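Local coordinates for protein cysteine protease S273R (African swine fever virus pig/Kenya/KEN-50/1950, PDB 6LJ9) that probably acts as a cysteine protease that matures the viral pp220 and pp62 polyproteins into core-shell proteins and dampens host innate immune signalling, at residues T34-K39 against K58-Q63; L43-D46 against C50-T53. All blocks are in the same frame, centred on the assembly; numbering follows the deposited sequence.

Contact 1 (T34-K39 against K58-Q63); sequences TSFLQK and KAYAQQ
Phe-36 and Tyr-60 make an offset edge-to-face aromatic contact between two helices, 34-37 and 55-64, in the helical N-terminal part of the chain, far from the catalytic residues. The ring centroids lie 5.4 Å apart and the planes are inclined at 62°, which identifies a tilted T-shape in which phenylalanine supplies the edge and tyrosine the face. One atom does most of the touching: Phe-36 CE2 stands over the inner end of the tyrosine ring, 3.6 Å from Tyr-60 CG, and also meets Tyr-60 CB at 3.7 Å. The offset therefore places the phenylalanine edge above the root of the tyrosine ring, well away from its hydroxyl. With CG anti to the backbone N (chi1 -175°), the Tyr-60 ring swings out toward helix 34-37; chi2, near 87°, sets its facing. The backbones stay well separated, Phe-36 CA and Tyr-60 CA being 9.6 Å apart, and just 81 Å² is buried, so this is a small, partly exposed bridge without a hydrogen bond across it. Among the neighbouring elements, Phe-36 also packs on Leu-43 in the loop following its helix, while Tyr-60 leans on Leu-33, just ahead of helix 34-37.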
loop_
_atom_site.group_PDB
_atom_site.type_symbol
_atom_site.label_atom_id
_atom_site.label_comp_id
_atom_site.label_asym_id
_atom_site.label_seq_id
_atom_site.Cartn_x
_atom_site.Cartn_y
_atom_site.Cartn_z
ATOM N N THR B 34 25.601 22.379 -11.561
ATOM C CA THR B 34 26.779 21.617 -11.155
ATOM C C THR B 34 27.897 22.526 -10.658
ATOM O O THR B 34 28.739 22.095 -9.862
ATOM C CB THR B 34 27.275 20.761 -12.318
ATOM O OG1 THR B 34 28.490 20.096 -11.945
ATOM C CG2 THR B 34 27.531 21.629 -13.538
ATOM N N SER B 35 27.925 23.782 -11.114
ATOM C CA SER B 35 28.940 24.717 -10.644
ATOM C C SER B 35 28.720 25.081 -9.181
ATOM O O SER B 35 29.672 25.107 -8.393
ATOM C CB SER B 35 28.939 25.974 -11.513
ATOM O OG SER B 35 29.786 26.970 -10.967
ATOM N N PHE B 36 27.472 25.364 -8.799
ATOM C CA PHE B 36 27.190 25.751 -7.422
ATOM C C PHE B 36 27.236 24.556 -6.478
ATOM O O PHE B 36 27.634 24.700 -5.316
ATOM C CB PHE B 36 25.825 26.434 -7.333
ATOM C CG PHE B 36 25.782 27.796 -7.967
ATOM C CD1 PHE B 36 26.268 28.902 -7.290
ATOM C CD2 PHE B 36 25.243 27.972 -9.230
ATOM C CE1 PHE B 36 26.225 30.157 -7.864
ATOM C CE2 PHE B 36 25.196 29.225 -9.809
ATOM C CZ PHE B 36 25.689 30.319 -9.126
ATOM N N LEU B 37 26.838 23.374 -6.955
ATOM C CA LEU B 37 26.746 22.213 -6.074
ATOM C C LEU B 37 28.115 21.737 -5.605
ATOM O O LEU B 37 28.244 21.259 -4.472
ATOM C CB LEU B 37 26.006 21.078 -6.780
ATOM C CG LEU B 37 24.493 21.248 -6.939
ATOM C CD1 LEU B 37 23.938 20.193 -7.880
ATOM C CD2 LEU B 37 23.803 21.176 -5.585
ATOM N N GLN B 38 29.142 21.856 -6.447
ATOM C CA GLN B 38 30.463 21.352 -6.091
ATOM C C GLN B 38 31.275 22.335 -5.258
ATOM O O GLN B 38 32.356 21.970 -4.781
ATOM C CB GLN B 38 31.236 20.975 -7.357
ATOM C CG GLN B 38 30.518 19.946 -8.220
ATOM C CD GLN B 38 31.450 19.220 -9.167
ATOM O OE1 GLN B 38 32.523 18.766 -8.772
ATOM N NE2 GLN B 38 31.045 19.107 -10.427
ATOM N N LYS B 39 30.790 23.558 -5.068
ATOM C CA LYS B 39 31.396 24.535 -4.172
ATOM C C LYS B 39 30.397 24.963 -3.101
ATOM O O LYS B 39 30.364 26.119 -2.674
ATOM C CB LYS B 39 31.919 25.741 -4.949
ATOM C CG LYS B 39 30.857 26.481 -5.747
ATOM C CD LYS B 39 31.476 27.512 -6.674
ATOM C CE LYS B 39 30.411 28.217 -7.496
ATOM N NZ LYS B 39 31.006 28.969 -8.634
ATOM N N LYS B 58 19.492 31.254 -6.533
ATOM C CA LYS B 58 18.162 31.695 -6.944
ATOM C C LYS B 58 18.241 32.665 -8.116
ATOM O O LYS B 58 17.397 32.631 -9.020
ATOM C CB LYS B 58 17.434 32.342 -5.767
ATOM C CG LYS B 58 16.953 31.367 -4.705
ATOM C CD LYS B 58 16.267 32.105 -3.565
ATOM C CE LYS B 58 15.613 31.141 -2.589
ATOM N NZ LYS B 58 14.974 31.855 -1.450
ATOM N N ALA B 59 19.250 33.540 -8.120
ATOM C CA ALA B 59 19.404 34.485 -9.221
ATOM C C ALA B 59 19.835 33.776 -10.499
ATOM O O ALA B 59 19.334 34.087 -11.586
ATOM C CB ALA B 59 20.407 35.573 -8.841
ATOM N N TYR B 60 20.761 32.820 -10.388
ATOM C CA TYR B 60 21.191 32.066 -11.561
ATOM C C TYR B 60 20.052 31.218 -12.114
ATOM O O TYR B 60 19.935 31.040 -13.333
ATOM C CB TYR B 60 22.395 31.191 -11.210
ATOM C CG TYR B 60 22.992 30.455 -12.391
ATOM C CD1 TYR B 60 23.958 31.053 -13.189
ATOM C CD2 TYR B 60 22.595 29.161 -12.703
ATOM C CE1 TYR B 60 24.508 30.386 -14.269
ATOM C CE2 TYR B 60 23.139 28.485 -13.780
ATOM C CZ TYR B 60 24.095 29.103 -14.559
ATOM O OH TYR B 60 24.640 28.434 -15.631
ATOM N N ALA B 61 19.202 30.685 -11.234
ATOM C CA ALA B 61 18.062 29.898 -11.693
ATOM C C ALA B 61 17.038 30.773 -12.404
ATOM O O ALA B 61 16.429 30.345 -13.392
ATOM C CB ALA B 61 17.417 29.169 -10.517
ATOM N N GLN B 62 16.832 31.997 -11.914
ATOM C CA GLN B 62 15.931 32.921 -12.596
ATOM C C GLN B 62 16.463 33.282 -13.976
ATOM O O GLN B 62 15.686 33.487 -14.916
ATOM C CB GLN B 62 15.726 34.177 -11.749
ATOM C CG GLN B 62 14.770 35.193 -12.359
ATOM C CD GLN B 62 13.364 34.646 -12.529
ATOM O OE1 GLN B 62 12.900 33.834 -11.729
ATOM N NE2 GLN B 62 12.680 35.088 -13.579
ATOM N N GLN B 63 17.788 33.362 -14.117
ATOM C CA GLN B 63 18.381 33.616 -15.425
ATOM C C GLN B 63 18.069 32.485 -16.397
ATOM O O GLN B 63 17.631 32.723 -17.527
ATOM C CB GLN B 63 19.894 33.802 -15.292
ATOM C CG GLN B 63 20.356 35.248 -15.296
ATOM C CD GLN B 63 21.746 35.404 -15.883
ATOM O OE1 GLN B 63 22.337 34.438 -16.367
ATOM N NE2 GLN B 63 22.274 36.621 -15.847
#

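Contact 2 (L43-D46 against C50-T53); sequences LGCD and CVIT
The backbones draw together at Cys-45 and Cys-50, whose CA atoms are 5.4 Å apart where the irregular segment 43-46 faces the end of the short helix 48-51. This is a local fold-back of a loop onto the short helix that follows it, in the helical N-terminal part of the protease: three residues, 47-49, separate the two segments, and no hydrogen bond runs across them. Gly-44 contributes to the course of the loop with a left-handed backbone conformation (phi 77°, psi 33°).

Cys-45 is the buried centre of the contact. Its CB touches Cys-50 CB at 3.6 Å and reaches Val-51 CG2 at 4.0 Å, so it packs against two consecutive side chains of the helix. The thiol instead meets the helix backbone at the carbonyl of Cys-50. With SG placed beside its own backbone N (chi1 -55°), Cys-45 brings SG to 3.3 Å from Cys-50 O, a close approach to the carbonyl group for which the geometry establishes no hydrogen bond. Val-51 is buried too; beyond this contact it rests on Lys-40, in the loop that follows helix 34-37.

At the more open margin, the Asp-46 carboxylate comes near the other thiol, with OD1 4.5 Å from Cys-50 SG, a loose approach and no bond. Within the fold-back, Cys-50 N is hydrogen-bonded to Ser-47 OG, and the side chain of Cys-50 also packs on Ile-272 near the C-terminal end of the modelled chain. Despite their shared contact, the two cysteines form no disulfide: with their CB atoms packed together, Cys-45 SG and Cys-50 SG remain 5.2 Å apart.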
loop_
_atom_site.group_PDB
_atom_site.type_symbol
_atom_site.label_atom_id
_atom_site.label_comp_id
_atom_site.label_asym_id
_atom_site.label_seq_id
_atom_site.Cartn_x
_atom_site.Cartn_y
_atom_site.Cartn_z
ATOM N N LEU B 43 29.490 28.420 -0.300
ATOM C CA LEU B 43 28.220 29.124 -0.216
ATOM C C LEU B 43 27.600 29.045 1.173
ATOM O O LEU B 43 26.509 29.585 1.382
ATOM C CB LEU B 43 27.236 28.563 -1.248
ATOM C CG LEU B 43 27.560 28.785 -2.728
ATOM C CD1 LEU B 43 26.636 27.952 -3.602
ATOM C CD2 LEU B 43 27.453 30.259 -3.088
ATOM N N GLY B 44 28.270 28.394 2.121
ATOM C CA GLY B 44 27.696 28.179 3.433
ATOM C C GLY B 44 26.666 27.077 3.488
ATOM O O GLY B 44 25.720 27.162 4.277
ATOM N N CYS B 45 26.826 26.034 2.677
ATOM C CA CYS B 45 25.828 24.982 2.554
ATOM C C CYS B 45 26.480 23.617 2.724
ATOM O O CYS B 45 27.647 23.419 2.374
ATOM C CB CYS B 45 25.115 25.052 1.193
ATOM S SG CYS B 45 24.364 26.659 0.824
ATOM N N ASP B 46 25.715 22.677 3.279
ATOM C CA ASP B 46 26.117 21.276 3.345
ATOM C C ASP B 46 24.948 20.376 2.965
ATOM O O ASP B 46 24.747 19.307 3.549
ATOM C CB ASP B 46 26.665 20.911 4.726
ATOM C CG ASP B 46 25.624 21.025 5.823
ATOM O OD1 ASP B 46 24.559 21.625 5.576
ATOM O OD2 ASP B 46 25.870 20.505 6.933
ATOM N N CYS B 50 20.000 23.494 0.830
ATOM C CA CYS B 50 20.618 24.772 1.164
ATOM C C CYS B 50 21.178 25.463 -0.072
ATOM O O CYS B 50 21.219 26.698 -0.126
ATOM C CB CYS B 50 21.724 24.569 2.199
ATOM S SG CYS B 50 21.168 23.888 3.774
ATOM N N VAL B 51 21.609 24.688 -1.070
ATOM C CA VAL B 51 22.167 25.277 -2.283
ATOM C C VAL B 51 21.080 25.981 -3.084
ATOM O O VAL B 51 21.211 27.158 -3.440
ATOM C CB VAL B 51 22.876 24.204 -3.126
ATOM C CG1 VAL B 51 23.295 24.779 -4.471
ATOM C CG2 VAL B 51 24.082 23.655 -2.383
ATOM N N ILE B 52 19.982 25.273 -3.376
ATOM C CA ILE B 52 18.918 25.837 -4.204
ATOM C C ILE B 52 18.068 26.857 -3.466
ATOM O O ILE B 52 17.119 27.395 -4.051
ATOM C CB ILE B 52 18.016 24.725 -4.779
ATOM C CG1 ILE B 52 17.306 23.963 -3.659
ATOM C CG2 ILE B 52 18.834 23.772 -5.643
ATOM C CD1 ILE B 52 16.398 22.853 -4.164
ATOM N N THR B 53 18.369 27.138 -2.199
ATOM C CA THR B 53 17.776 28.264 -1.489
ATOM C C THR B 53 18.761 29.408 -1.299
ATOM O O THR B 53 18.378 30.461 -0.777
ATOM C CB THR B 53 17.231 27.822 -0.125
ATOM O OG1 THR B 53 18.272 27.193 0.631
ATOM C CG2 THR B 53 16.071 26.855 -0.300
#

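Overall arrangement
From the N terminus, the chain passes through helix 34-37 and enters the loop holding 43-46, turns through helix 48-51, and continues into helix 55-64. Contact 2 closes the short inner loop; contact 1 closes the wider excursion from 34-39 to 58-63, so contact 2 lies wholly within the span that contact 1 closes. Their centres are about 10 Å apart, and they touch directly: Leu-37 CD2 meets Val-51 CG1 at 3.8 Å, and Lys-58 CE packs 3.4 Å from Thr-53 O. Together they join helices 34-37, 48-51 and 55-64 and the loop between the first two, on the same side of the chain's centre and away from the active site.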